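Local coordinates for glycerol uptake operon antiterminator-related protein (PDB 1VKF) that probably acts as a glycerol-3-phosphate-responsive regulator of transcription, related to the antiterminators of glycerol uptake operons, at residues F47-L52 and A82-I87; Q123-G128 and P148-I153; V143-P148 and L168-A173. All coordinates share one frame; numbering follows the deposited sequence.

Overall arrangement
The chain forms a closed parallel (beta/alpha)8 barrel. Starting from the N terminus, contact 1 closes first: it brings helix 45-54 against the loop that leads from helix 73-82 into strand 86-89. Contact 2 opens only afterwards, on the far side of the chain's centre, where the end of helix 114-127 meets the approach to strand 151-155. Contact 3 crosses it, running from the end of helix 140-144 to the loop before strand 173-176; the two share P148 and touch where V152 O probably accepts S172 N. In each case a helix reaches past one strand, 58-62, 131-135 or 151-155, to the entry of the next.

Contact 1: residues F47-L52 and A82-I87; sequences FHLKIL and AGADGI
L49 carries this contact nearly alone, pushing one methyl into the bend made by A82, G83 and A84. Its CG stands opposite the carbonyl carbon (chi1 -67°) and CD1 lies anti to CA (chi2 167°), so the branch is stretched away from helix 45-54 and CD1 becomes the leading atom. CD1 rests against polar backbone atoms, 3.4 Å from A82 O and 3.6 Å from A84 N. It also meets two methyls, A82 CB at 3.7 Å from CD1 and A84 CB a little farther off. The root of the side chain is close as well, with L49 CB 3.7 Å from A82 O. The two partners with side chains are alanines, short enough that the leucine can come up against the main chain, including the nitrogen of G83. The setting is a (beta/alpha)8 barrel, in which the loop after helix 73-82 turns inward to start strand 86-89 at the N-terminal end of the barrel strands. G83 makes that turn with a positive phi of 118° and closes the helix in a Schellman motif. Here the backbones are nearest, L49 CA lying 6.1 Å from G83 CA. A beta carbon on G83 would run into the carbonyl oxygen of A82 and would also lie within contact distance of L49 CB. Strand 58-62 provides the inner wall of the same cluster: V59 and V61 both touch L49, and V61 also touches A84. Just beyond, the carboxylate of D85 makes a salt bridge with K53, near the end of helix 45-54, through OD2, which also accepts V59 N.

Contact 2: residues Q123-G128 and P148-I153; sequences QIETLG and PGRTVI
I124 and R150 have the nearest backbones here, yet their CA atoms are 9.3 Å apart, and the arginine side chain has to span the interval. Residues 123-127 form the last turn of helix 114-127, which G128 ends with a positive phi of 69°; residues 148-150 form the loop leading into strand 151-155. This is a piece of a (beta/alpha)8 barrel: the helix following one strand meets the entry of the strand two places on, with strand 131-135 between them, and V132 of that strand also touches I124. The R150 chain is extended from CG to NE (chi2 175°, chi3 -163°), sliding past I124 in the opposite direction and carrying the guanidinium to the end of the helix. I124 CG2 packs against R150 CD at 3.4 Å and continues over one face of the guanidinium, lying 3.9 Å from R150 CZ. E125 CA covers the same face, while G128 C lies at the edge, 4.0 Å from R150 NH1. That nitrogen donates to the backbone oxygen of V129, just past the helix. The E125 side chain crosses R150 at about a right angle, its OE2 4.8 Å from R150 NH2, so the opposite charges probably attract without touching. A water beside R150 NE, too close for its bond there to be trusted, donates only weakly to E125 OE2. A leucine in place of R150 would probably leave V129 O without its donor and the water on E125 O without its arginine partner, and take away the flat group that lies against I124 CG2. This second water lies in the guanidinium plane at its edge, 2.9 Å from R150 NH2 as acceptor, and donates to E125 O over 2.9 Å.

Contact 3: residues V143-P148 and L168-A173; sequences VARKIP and LKHVSA
A144, on helix 140-144, presents its CB to the loop ahead of strand 173-176. The methyl touches H170 O at 3.7 Å and V171 CG1 at 3.9 Å, near the place where the backbones come together, with A144 CA 6.5 Å from V171 CA. V171 sets CG1 opposite its carbonyl carbon (chi1 -52°), and both residues also lie on V152 of the strand between them. R145 follows, its chain bent at chi3 (-81°) so that the guanidinium swings toward H170. There NH1 stands above one face of the imidazole, displaced toward the rim and 3.8 Å from H170 ND1. The two planes are 79° apart: the guanidinium meets the ring with its edge. K169 CB covers the other face, over the centre, so the ring has a neighbour over each face, and the hydrogen bond from H170 NE2 to E166 OE2 limits its rotation. Farther along, the chain folds back in a type I turn from A144 to I147, closed by I147 N donating to A144 O over 3.1 Å. I147 then turns inward onto V152 and onto I121 of helix 114-127. Such packing of a helix end against the loop that enters the next strand but one belongs to the outer layer of a (beta/alpha)8, or TIM, barrel.

Contact 1: residues F47-L52 and A82-I87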
ATOM      1  N   PHE A  47      -5.686  -2.237  18.294  1.00  6.45           N
ATOM      2  CA  PHE A  47      -4.570  -1.925  19.166  1.00 10.99           C
ATOM      3  C   PHE A  47      -3.320  -1.595  18.359  1.00 11.61           C
ATOM      4  O   PHE A  47      -2.557  -0.700  18.694  1.00  8.72           O
ATOM      5  CB  PHE A  47      -4.250  -3.109  20.049  1.00 10.10           C
ATOM      6  CG  PHE A  47      -5.419  -3.603  20.866  1.00 18.30           C
ATOM      7  CD1 PHE A  47      -6.190  -2.728  21.621  1.00 29.31           C
ATOM      8  CD2 PHE A  47      -5.718  -4.966  20.911  1.00 23.45           C
ATOM      9  CE1 PHE A  47      -7.263  -3.199  22.381  1.00 33.86           C
ATOM     10  CE2 PHE A  47      -6.798  -5.440  21.676  1.00 32.50           C
ATOM     11  CZ  PHE A  47      -7.569  -4.553  22.394  1.00 30.73           C
ATOM     12  N   HIS A  48      -3.117  -2.353  17.292  1.00 10.16           N
ATOM     13  CA  HIS A  48      -2.011  -2.083  16.378  1.00  9.53           C
ATOM     14  C   HIS A  48      -2.139  -0.687  15.801  1.00  6.73           C
ATOM     15  O   HIS A  48      -1.146   0.087  15.770  1.00  8.19           O
ATOM     16  CB  HIS A  48      -1.939  -3.133  15.274  1.00 10.05           C
ATOM     17  CG  HIS A  48      -1.598  -4.505  15.769  1.00  8.68           C
ATOM     18  ND1 HIS A  48      -1.820  -5.634  15.001  1.00 11.12           N
ATOM     19  CD2 HIS A  48      -1.033  -4.938  16.925  1.00 10.60           C
ATOM     20  CE1 HIS A  48      -1.406  -6.701  15.664  1.00 15.55           C
ATOM     21  NE2 HIS A  48      -0.918  -6.307  16.831  1.00 12.87           N
ATOM     22  N   LEU A  49      -3.329  -0.334  15.335  1.00  6.59           N
ATOM     23  CA  LEU A  49      -3.553   0.987  14.780  1.00  8.60           C
ATOM     24  C   LEU A  49      -3.388   2.128  15.793  1.00  9.30           C
ATOM     25  O   LEU A  49      -2.829   3.175  15.457  1.00  8.88           O
ATOM     26  CB  LEU A  49      -4.914   1.108  14.125  1.00  9.11           C
ATOM     27  CG  LEU A  49      -5.021   0.228  12.851  1.00 12.71           C
ATOM     28  CD1 LEU A  49      -6.430   0.097  12.377  1.00  8.88           C
ATOM     29  CD2 LEU A  49      -4.189   0.875  11.744  1.00 16.01           C
ATOM     30  N   LYS A  50      -3.873   1.938  17.009  1.00  8.39           N
ATOM     31  CA  LYS A  50      -3.654   2.916  18.076  1.00  9.23           C
ATOM     32  C   LYS A  50      -2.154   3.203  18.261  1.00  9.71           C
ATOM     33  O   LYS A  50      -1.780   4.365  18.407  1.00 10.23           O
ATOM     34  CB  LYS A  50      -4.235   2.416  19.392  1.00 10.26           C
ATOM     35  CG  LYS A  50      -3.868   3.308  20.585  1.00 13.45           C
ATOM     36  CD  LYS A  50      -4.850   3.230  21.713  1.00 24.27           C
ATOM     37  CE  LYS A  50      -4.541   4.282  22.818  1.00 29.45           C
ATOM     38  NZ  LYS A  50      -4.183   5.610  22.251  1.00 26.30           N
ATOM     39  N   ILE A  51      -1.318   2.168  18.287  1.00  7.83           N
ATOM     40  CA  ILE A  51       0.133   2.348  18.471  1.00  8.99           C
ATOM     41  C   ILE A  51       0.658   3.278  17.344  1.00  7.10           C
ATOM     42  O   ILE A  51       1.430   4.220  17.586  1.00  6.84           O
ATOM     43  CB  ILE A  51       0.902   1.010  18.515  1.00 10.30           C
ATOM     44  CG1 ILE A  51       0.608   0.237  19.790  1.00 15.46           C
ATOM     45  CG2 ILE A  51       2.413   1.250  18.307  1.00 16.14           C
ATOM     46  CD1 ILE A  51       0.992  -1.286  19.660  1.00 20.52           C
ATOM     47  N   LEU A  52       0.251   3.000  16.106  1.00  7.25           N
ATOM     48  CA  LEU A  52       0.808   3.664  14.943  1.00  6.61           C
ATOM     49  C   LEU A  52       0.226   5.060  14.809  1.00  6.43           C
ATOM     50  O   LEU A  52       0.950   6.018  14.496  1.00  8.26           O
ATOM     51  CB  LEU A  52       0.518   2.851  13.687  1.00  7.65           C
ATOM     52  CG  LEU A  52       1.262   1.498  13.631  1.00  6.14           C
ATOM     53  CD1 LEU A  52       0.753   0.723  12.412  1.00  8.02           C
ATOM     54  CD2 LEU A  52       2.751   1.652  13.572  1.00  9.70           C
ATOM     55  N   ALA A  82     -11.628   0.496  13.199  1.00  9.91           N
ATOM     56  CA  ALA A  82     -10.444   0.177  13.981  1.00  8.68           C
ATOM     57  C   ALA A  82      -9.435   1.304  14.010  1.00  9.32           C
ATOM     58  O   ALA A  82      -8.547   1.263  14.815  1.00 11.45           O
ATOM     59  CB  ALA A  82      -9.774  -1.101  13.479  1.00  9.70           C
ATOM     60  N   GLY A  83      -9.547   2.248  13.069  1.00 11.68           N
ATOM     61  CA  GLY A  83      -8.785   3.504  13.052  1.00 13.27           C
ATOM     62  C   GLY A  83      -7.862   3.724  11.849  1.00 12.12           C
ATOM     63  O   GLY A  83      -7.017   4.632  11.844  1.00 11.56           O
ATOM     64  N   ALA A  84      -8.046   2.931  10.805  1.00  9.08           N
ATOM     65  CA  ALA A  84      -7.195   3.043   9.600  1.00  7.42           C
ATOM     66  C   ALA A  84      -7.552   4.285   8.824  1.00  7.87           C
ATOM     67  O   ALA A  84      -8.698   4.703   8.769  1.00 11.67           O
ATOM     68  CB  ALA A  84      -7.345   1.794   8.720  1.00 10.28           C
ATOM     69  N   ASP A  85      -6.536   4.865   8.196  1.00  6.46           N
ATOM     70  CA  ASP A  85      -6.752   5.953   7.295  1.00  7.99           C
ATOM     71  C   ASP A  85      -7.184   5.515   5.923  1.00  9.74           C
ATOM     72  O   ASP A  85      -7.791   6.289   5.160  1.00  9.50           O
ATOM     73  CB  ASP A  85      -5.517   6.840   7.216  1.00  9.32           C
ATOM     74  CG  ASP A  85      -5.205   7.473   8.540  1.00 16.71           C
ATOM     75  OD1 ASP A  85      -6.093   8.161   9.122  1.00 17.71           O
ATOM     76  OD2 ASP A  85      -4.147   7.220   9.147  1.00 14.70           O
ATOM     77  N   GLY A  86      -6.838   4.305   5.581  1.00  9.97           N
ATOM     78  CA  GLY A  86      -7.218   3.721   4.306  1.00 12.15           C
ATOM     79  C   GLY A  86      -6.886   2.241   4.223  1.00  8.87           C
ATOM     80  O   GLY A  86      -6.355   1.615   5.159  1.00  8.66           O
ATOM     81  N   ILE A  87      -7.213   1.659   3.070  1.00  7.93           N
ATOM     82  CA  ILE A  87      -6.977   0.281   2.850  1.00  6.87           C
ATOM     83  C   ILE A  87      -6.108   0.045   1.622  1.00  6.85           C
ATOM     84  O   ILE A  87      -6.084   0.825   0.706  1.00  6.83           O
ATOM     85  CB  ILE A  87      -8.275  -0.542   2.756  1.00  8.53           C
ATOM     86  CG1 ILE A  87      -9.111  -0.145   1.563  1.00 11.12           C
ATOM     87  CG2 ILE A  87      -9.130  -0.411   4.059  1.00 10.02           C
ATOM     88  CD1 ILE A  87      -8.935  -1.005   0.400  1.00 13.44           C
TER

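Contact 2: residues Q123-G128 and P148-I153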
ATOM      1  N   GLN A 123      -8.058  -2.429 -16.152  1.00 16.33           N
ATOM      2  CA  GLN A 123      -8.760  -2.364 -14.878  1.00 19.05           C
ATOM      3  C   GLN A 123      -8.613  -0.999 -14.186  1.00 18.06           C
ATOM      4  O   GLN A 123      -9.586  -0.458 -13.678  1.00 18.32           O
ATOM      5  CB  GLN A 123      -8.236  -3.463 -13.976  1.00 22.88           C
ATOM      6  CG  GLN A 123      -8.904  -3.531 -12.642  1.00 29.18           C
ATOM      7  CD  GLN A 123      -9.035  -4.946 -12.133  1.00 35.58           C
ATOM      8  OE1 GLN A 123      -8.113  -5.450 -11.492  1.00 34.40           O
ATOM      9  NE2 GLN A 123     -10.193  -5.584 -12.384  1.00 27.03           N
ATOM     10  N   ILE A 124      -7.397  -0.443 -14.153  1.00 17.33           N
ATOM     11  CA  ILE A 124      -7.160   0.874 -13.551  1.00 15.70           C
ATOM     12  C   ILE A 124      -8.008   1.961 -14.200  1.00 17.80           C
ATOM     13  O   ILE A 124      -8.621   2.784 -13.523  1.00 15.73           O
ATOM     14  CB  ILE A 124      -5.671   1.227 -13.619  1.00 16.26           C
ATOM     15  CG1 ILE A 124      -4.914   0.439 -12.531  1.00 18.53           C
ATOM     16  CG2 ILE A 124      -5.430   2.718 -13.415  1.00 21.28           C
ATOM     17  CD1 ILE A 124      -3.439   0.319 -12.780  1.00 27.46           C
ATOM     18  N   GLU A 125      -8.073   1.917 -15.518  1.00 14.97           N
ATOM     19  CA  GLU A 125      -8.757   2.954 -16.269  1.00 16.46           C
ATOM     20  C   GLU A 125     -10.272   2.809 -16.080  1.00 17.59           C
ATOM     21  O   GLU A 125     -10.966   3.790 -15.865  1.00 21.35           O
ATOM     22  CB  GLU A 125      -8.299   2.900 -17.730  1.00 17.99           C
ATOM     23  CG  GLU A 125      -6.823   3.272 -17.814  1.00 25.28           C
ATOM     24  CD  GLU A 125      -6.266   3.357 -19.216  1.00 34.61           C
ATOM     25  OE1 GLU A 125      -6.719   2.590 -20.082  1.00 30.62           O
ATOM     26  OE2 GLU A 125      -5.334   4.177 -19.425  1.00 38.57           O
ATOM     27  N   THR A 126     -10.762   1.583 -16.080  1.00 17.84           N
ATOM     28  CA  THR A 126     -12.198   1.322 -15.976  1.00 21.73           C
ATOM     29  C   THR A 126     -12.772   1.655 -14.611  1.00 22.60           C
ATOM     30  O   THR A 126     -13.869   2.186 -14.508  1.00 25.10           O
ATOM     31  CB  THR A 126     -12.490  -0.146 -16.306  1.00 22.53           C
ATOM     32  OG1 THR A 126     -12.064  -0.409 -17.648  1.00 27.06           O
ATOM     33  CG2 THR A 126     -14.005  -0.392 -16.363  1.00 28.21           C
ATOM     34  N   LEU A 127     -12.027   1.342 -13.559  1.00 20.54           N
ATOM     35  CA  LEU A 127     -12.471   1.579 -12.200  1.00 21.45           C
ATOM     36  C   LEU A 127     -12.094   2.973 -11.658  1.00 20.34           C
ATOM     37  O   LEU A 127     -12.516   3.332 -10.572  1.00 26.06           O
ATOM     38  CB  LEU A 127     -11.882   0.498 -11.296  1.00 20.74           C
ATOM     39  CG  LEU A 127     -12.237  -0.950 -11.648  1.00 22.65           C
ATOM     40  CD1 LEU A 127     -11.602  -1.895 -10.643  1.00 27.19           C
ATOM     41  CD2 LEU A 127     -13.754  -1.151 -11.751  1.00 29.68           C
ATOM     42  N   GLY A 128     -11.288   3.734 -12.381  1.00 17.21           N
ATOM     43  CA  GLY A 128     -10.846   5.037 -11.915  1.00 19.88           C
ATOM     44  C   GLY A 128      -9.882   4.971 -10.734  1.00 20.15           C
ATOM     45  O   GLY A 128     -10.084   5.626  -9.717  1.00 22.56           O
ATOM     46  N   PRO A 148       0.412   7.696 -16.914  1.00 23.19           N
ATOM     47  CA  PRO A 148       0.764   9.056 -16.490  1.00 24.48           C
ATOM     48  C   PRO A 148      -0.453   9.728 -15.849  1.00 23.27           C
ATOM     49  O   PRO A 148      -1.599   9.457 -16.226  1.00 25.82           O
ATOM     50  CB  PRO A 148       1.186   9.749 -17.798  1.00 24.55           C
ATOM     51  CG  PRO A 148       0.657   8.904 -18.896  1.00 25.37           C
ATOM     52  CD  PRO A 148       0.552   7.521 -18.376  1.00 23.88           C
ATOM     53  N   GLY A 149      -0.215  10.548 -14.845  1.00 24.34           N
ATOM     54  CA  GLY A 149      -1.298  11.105 -14.055  1.00 24.10           C
ATOM     55  C   GLY A 149      -1.740  10.264 -12.851  1.00 24.62           C
ATOM     56  O   GLY A 149      -2.479  10.750 -12.000  1.00 26.05           O
ATOM     57  N   ARG A 150      -1.351   9.000 -12.773  1.00 21.07           N
ATOM     58  CA  ARG A 150      -1.744   8.208 -11.613  1.00 21.21           C
ATOM     59  C   ARG A 150      -0.542   8.059 -10.713  1.00 18.37           C
ATOM     60  O   ARG A 150       0.592   8.087 -11.184  1.00 19.31           O
ATOM     61  CB  ARG A 150      -2.350   6.863 -12.025  1.00 19.97           C
ATOM     62  CG  ARG A 150      -3.604   7.088 -12.916  1.00 24.39           C
ATOM     63  CD  ARG A 150      -4.201   5.852 -13.468  1.00 21.21           C
ATOM     64  NE  ARG A 150      -5.086   6.179 -14.588  1.00 21.97           N
ATOM     65  CZ  ARG A 150      -6.406   6.294 -14.515  1.00 27.87           C
ATOM     66  NH1 ARG A 150      -7.065   6.159 -13.377  1.00 29.47           N
ATOM     67  NH2 ARG A 150      -7.072   6.594 -15.614  1.00 33.24           N
ATOM     68  N   THR A 151      -0.801   7.954  -9.415  1.00 14.99           N
ATOM     69  CA  THR A 151       0.244   7.773  -8.412  1.00 16.27           C
ATOM     70  C   THR A 151       0.634   6.319  -8.346  1.00 13.81           C
ATOM     71  O   THR A 151      -0.224   5.466  -8.146  1.00 14.48           O
ATOM     72  CB  THR A 151      -0.275   8.217  -7.062  1.00 17.11           C
ATOM     73  OG1 THR A 151      -0.645   9.589  -7.130  1.00 20.74           O
ATOM     74  CG2 THR A 151       0.825   8.194  -6.024  1.00 17.88           C
ATOM     75  N   VAL A 152       1.914   6.023  -8.551  1.00 11.63           N
ATOM     76  CA  VAL A 152       2.431   4.674  -8.393  1.00 13.01           C
ATOM     77  C   VAL A 152       3.348   4.587  -7.156  1.00 10.33           C
ATOM     78  O   VAL A 152       4.253   5.399  -6.965  1.00 11.33           O
ATOM     79  CB  VAL A 152       3.181   4.197  -9.664  1.00 10.50           C
ATOM     80  CG1 VAL A 152       3.823   2.812  -9.438  1.00 13.26           C
ATOM     81  CG2 VAL A 152       2.230   4.179 -10.856  1.00 15.08           C
ATOM     82  N   ILE A 153       3.074   3.603  -6.311  1.00 10.12           N
ATOM     83  CA  ILE A 153       3.950   3.218  -5.233  1.00  7.94           C
ATOM     84  C   ILE A 153       4.581   1.907  -5.630  1.00 10.63           C
ATOM     85  O   ILE A 153       3.889   0.939  -5.972  1.00 10.66           O
ATOM     86  CB  ILE A 153       3.143   3.034  -3.952  1.00  7.19           C
ATOM     87  CG1 ILE A 153       2.451   4.318  -3.555  1.00 12.87           C
ATOM     88  CG2 ILE A 153       4.059   2.498  -2.813  1.00  8.12           C
ATOM     89  CD1 ILE A 153       1.287   4.110  -2.634  1.00 15.79           C
TER
HETATM   90  O   HOH W   1      -4.144   5.958 -16.867  1.00 50.14           O
HETATM   91  O   HOH W   2      -9.925   6.356 -14.933  1.00 50.89           O

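Contact 3: residues V143-P148 and L168-A173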
ATOM      1  N   VAL A 143       5.702   0.462 -15.593  1.00 13.90           N
ATOM      2  CA  VAL A 143       4.258   0.537 -15.486  1.00 13.88           C
ATOM      3  C   VAL A 143       3.816   1.995 -15.339  1.00 12.38           C
ATOM      4  O   VAL A 143       2.861   2.424 -16.002  1.00 13.14           O
ATOM      5  CB  VAL A 143       3.740  -0.331 -14.327  1.00 14.37           C
ATOM      6  CG1 VAL A 143       2.286  -0.135 -14.117  1.00 16.47           C
ATOM      7  CG2 VAL A 143       4.064  -1.799 -14.621  1.00 14.63           C
ATOM      8  N   ALA A 144       4.548   2.764 -14.531  1.00 10.73           N
ATOM      9  CA  ALA A 144       4.180   4.161 -14.265  1.00 11.13           C
ATOM     10  C   ALA A 144       4.153   4.965 -15.562  1.00 11.33           C
ATOM     11  O   ALA A 144       3.295   5.837 -15.738  1.00 14.10           O
ATOM     12  CB  ALA A 144       5.163   4.826 -13.304  1.00 11.23           C
ATOM     13  N   ARG A 145       5.097   4.700 -16.451  1.00 12.44           N
ATOM     14  CA  ARG A 145       5.149   5.416 -17.744  1.00 16.43           C
ATOM     15  C   ARG A 145       3.907   5.202 -18.592  1.00 17.25           C
ATOM     16  O   ARG A 145       3.598   6.039 -19.472  1.00 15.65           O
ATOM     17  CB  ARG A 145       6.396   4.994 -18.532  1.00 19.03           C
ATOM     18  CG  ARG A 145       7.690   5.606 -17.995  1.00 30.60           C
ATOM     19  CD  ARG A 145       8.937   5.369 -18.869  1.00 41.10           C
ATOM     20  NE  ARG A 145       9.560   4.046 -18.678  1.00 50.79           N
ATOM     21  CZ  ARG A 145      10.584   3.761 -17.849  1.00 51.22           C
ATOM     22  NH1 ARG A 145      11.150   4.689 -17.077  1.00 47.91           N
ATOM     23  NH2 ARG A 145      11.051   2.519 -17.795  1.00 46.85           N
ATOM     24  N   LYS A 146       3.209   4.086 -18.370  1.00 15.49           N
ATOM     25  CA  LYS A 146       1.987   3.759 -19.118  1.00 17.28           C
ATOM     26  C   LYS A 146       0.713   4.337 -18.516  1.00 17.95           C
ATOM     27  O   LYS A 146      -0.335   4.315 -19.163  1.00 18.68           O
ATOM     28  CB  LYS A 146       1.855   2.241 -19.270  1.00 17.80           C
ATOM     29  CG  LYS A 146       3.094   1.566 -19.885  1.00 22.05           C
ATOM     30  CD  LYS A 146       3.003   1.336 -21.379  1.00 28.34           C
ATOM     31  CE  LYS A 146       4.279   0.641 -21.945  1.00 27.56           C
ATOM     32  NZ  LYS A 146       3.998  -0.597 -22.703  1.00 26.59           N
ATOM     33  N   ILE A 147       0.790   4.827 -17.273  1.00 19.99           N
ATOM     34  CA  ILE A 147      -0.356   5.415 -16.583  1.00 20.65           C
ATOM     35  C   ILE A 147      -0.020   6.794 -16.035  1.00 21.88           C
ATOM     36  O   ILE A 147      -0.183   7.055 -14.841  1.00 20.88           O
ATOM     37  CB  ILE A 147      -0.918   4.468 -15.497  1.00 21.53           C
ATOM     38  CG1 ILE A 147       0.175   3.944 -14.536  1.00 14.25           C
ATOM     39  CG2 ILE A 147      -1.640   3.293 -16.168  1.00 27.09           C
ATOM     40  CD1 ILE A 147      -0.362   3.059 -13.463  1.00 17.81           C
ATOM     41  N   PRO A 148       0.412   7.696 -16.914  1.00 23.19           N
ATOM     42  CA  PRO A 148       0.764   9.056 -16.490  1.00 24.48           C
ATOM     43  C   PRO A 148      -0.453   9.728 -15.849  1.00 23.27           C
ATOM     44  O   PRO A 148      -1.599   9.457 -16.226  1.00 25.82           O
ATOM     45  CB  PRO A 148       1.186   9.749 -17.798  1.00 24.55           C
ATOM     46  CG  PRO A 148       0.657   8.904 -18.896  1.00 25.37           C
ATOM     47  CD  PRO A 148       0.552   7.521 -18.376  1.00 23.88           C
ATOM     48  N   LEU A 168      12.704   5.856  -7.507  1.00  9.76           N
ATOM     49  CA  LEU A 168      12.086   7.124  -7.078  1.00 11.25           C
ATOM     50  C   LEU A 168      12.188   8.286  -8.083  1.00 11.84           C
ATOM     51  O   LEU A 168      11.497   9.296  -7.932  1.00 14.03           O
ATOM     52  CB  LEU A 168      12.620   7.531  -5.709  1.00 13.25           C
ATOM     53  CG  LEU A 168      12.050   6.696  -4.583  1.00 11.11           C
ATOM     54  CD1 LEU A 168      12.850   6.912  -3.255  1.00 15.89           C
ATOM     55  CD2 LEU A 168      10.546   6.933  -4.359  1.00 14.26           C
ATOM     56  N   LYS A 169      12.984   8.119  -9.141  1.00 11.14           N
ATOM     57  CA  LYS A 169      13.008   9.096 -10.237  1.00 13.59           C
ATOM     58  C   LYS A 169      11.775   8.996 -11.079  1.00 14.33           C
ATOM     59  O   LYS A 169      11.458   9.933 -11.764  1.00 16.15           O
ATOM     60  CB  LYS A 169      14.248   8.908 -11.094  1.00 13.40           C
ATOM     61  CG  LYS A 169      15.499   9.251 -10.320  1.00 24.22           C
ATOM     62  CD  LYS A 169      16.723   9.129 -11.187  1.00 27.75           C
ATOM     63  CE  LYS A 169      17.922   9.713 -10.499  1.00 30.33           C
ATOM     64  NZ  LYS A 169      18.989   9.982 -11.492  1.00 32.34           N
ATOM     65  N   HIS A 170      11.073   7.850 -11.015  1.00 12.72           N
ATOM     66  CA  HIS A 170       9.961   7.545 -11.936  1.00 13.41           C
ATOM     67  C   HIS A 170       8.603   7.306 -11.300  1.00 13.83           C
ATOM     68  O   HIS A 170       7.588   7.313 -12.017  1.00 15.12           O
ATOM     69  CB  HIS A 170      10.293   6.301 -12.753  1.00 12.90           C
ATOM     70  CG  HIS A 170      11.657   6.323 -13.342  1.00 20.88           C
ATOM     71  ND1 HIS A 170      12.025   7.217 -14.329  1.00 26.15           N
ATOM     72  CD2 HIS A 170      12.764   5.597 -13.056  1.00 21.42           C
ATOM     73  CE1 HIS A 170      13.300   7.033 -14.633  1.00 21.06           C
ATOM     74  NE2 HIS A 170      13.773   6.060 -13.874  1.00 24.37           N
ATOM     75  N   VAL A 171       8.597   7.024  -9.992  1.00 11.63           N
ATOM     76  CA  VAL A 171       7.368   6.719  -9.267  1.00 12.92           C
ATOM     77  C   VAL A 171       7.355   7.594  -8.002  1.00 14.41           C
ATOM     78  O   VAL A 171       8.385   8.112  -7.600  1.00 14.47           O
ATOM     79  CB  VAL A 171       7.236   5.204  -8.928  1.00 11.58           C
ATOM     80  CG1 VAL A 171       7.435   4.323 -10.176  1.00 16.15           C
ATOM     81  CG2 VAL A 171       8.197   4.780  -7.844  1.00 11.32           C
ATOM     82  N   SER A 172       6.198   7.737  -7.380  1.00 13.87           N
ATOM     83  CA  SER A 172       6.058   8.664  -6.267  1.00 14.43           C
ATOM     84  C   SER A 172       6.733   8.169  -5.017  1.00 12.64           C
ATOM     85  O   SER A 172       7.359   8.954  -4.313  1.00 12.00           O
ATOM     86  CB  SER A 172       4.596   8.907  -5.954  1.00 18.17           C
ATOM     87  OG  SER A 172       4.018   9.614  -7.021  1.00 20.03           O
ATOM     88  N   ALA A 173       6.581   6.880  -4.748  1.00  8.74           N
ATOM     89  CA  ALA A 173       7.015   6.321  -3.464  1.00  9.73           C
ATOM     90  C   ALA A 173       7.391   4.860  -3.550  1.00 10.59           C
ATOM     91  O   ALA A 173       7.081   4.186  -4.499  1.00 11.25           O
ATOM     92  CB  ALA A 173       5.889   6.506  -2.471  1.00  9.59           C
TER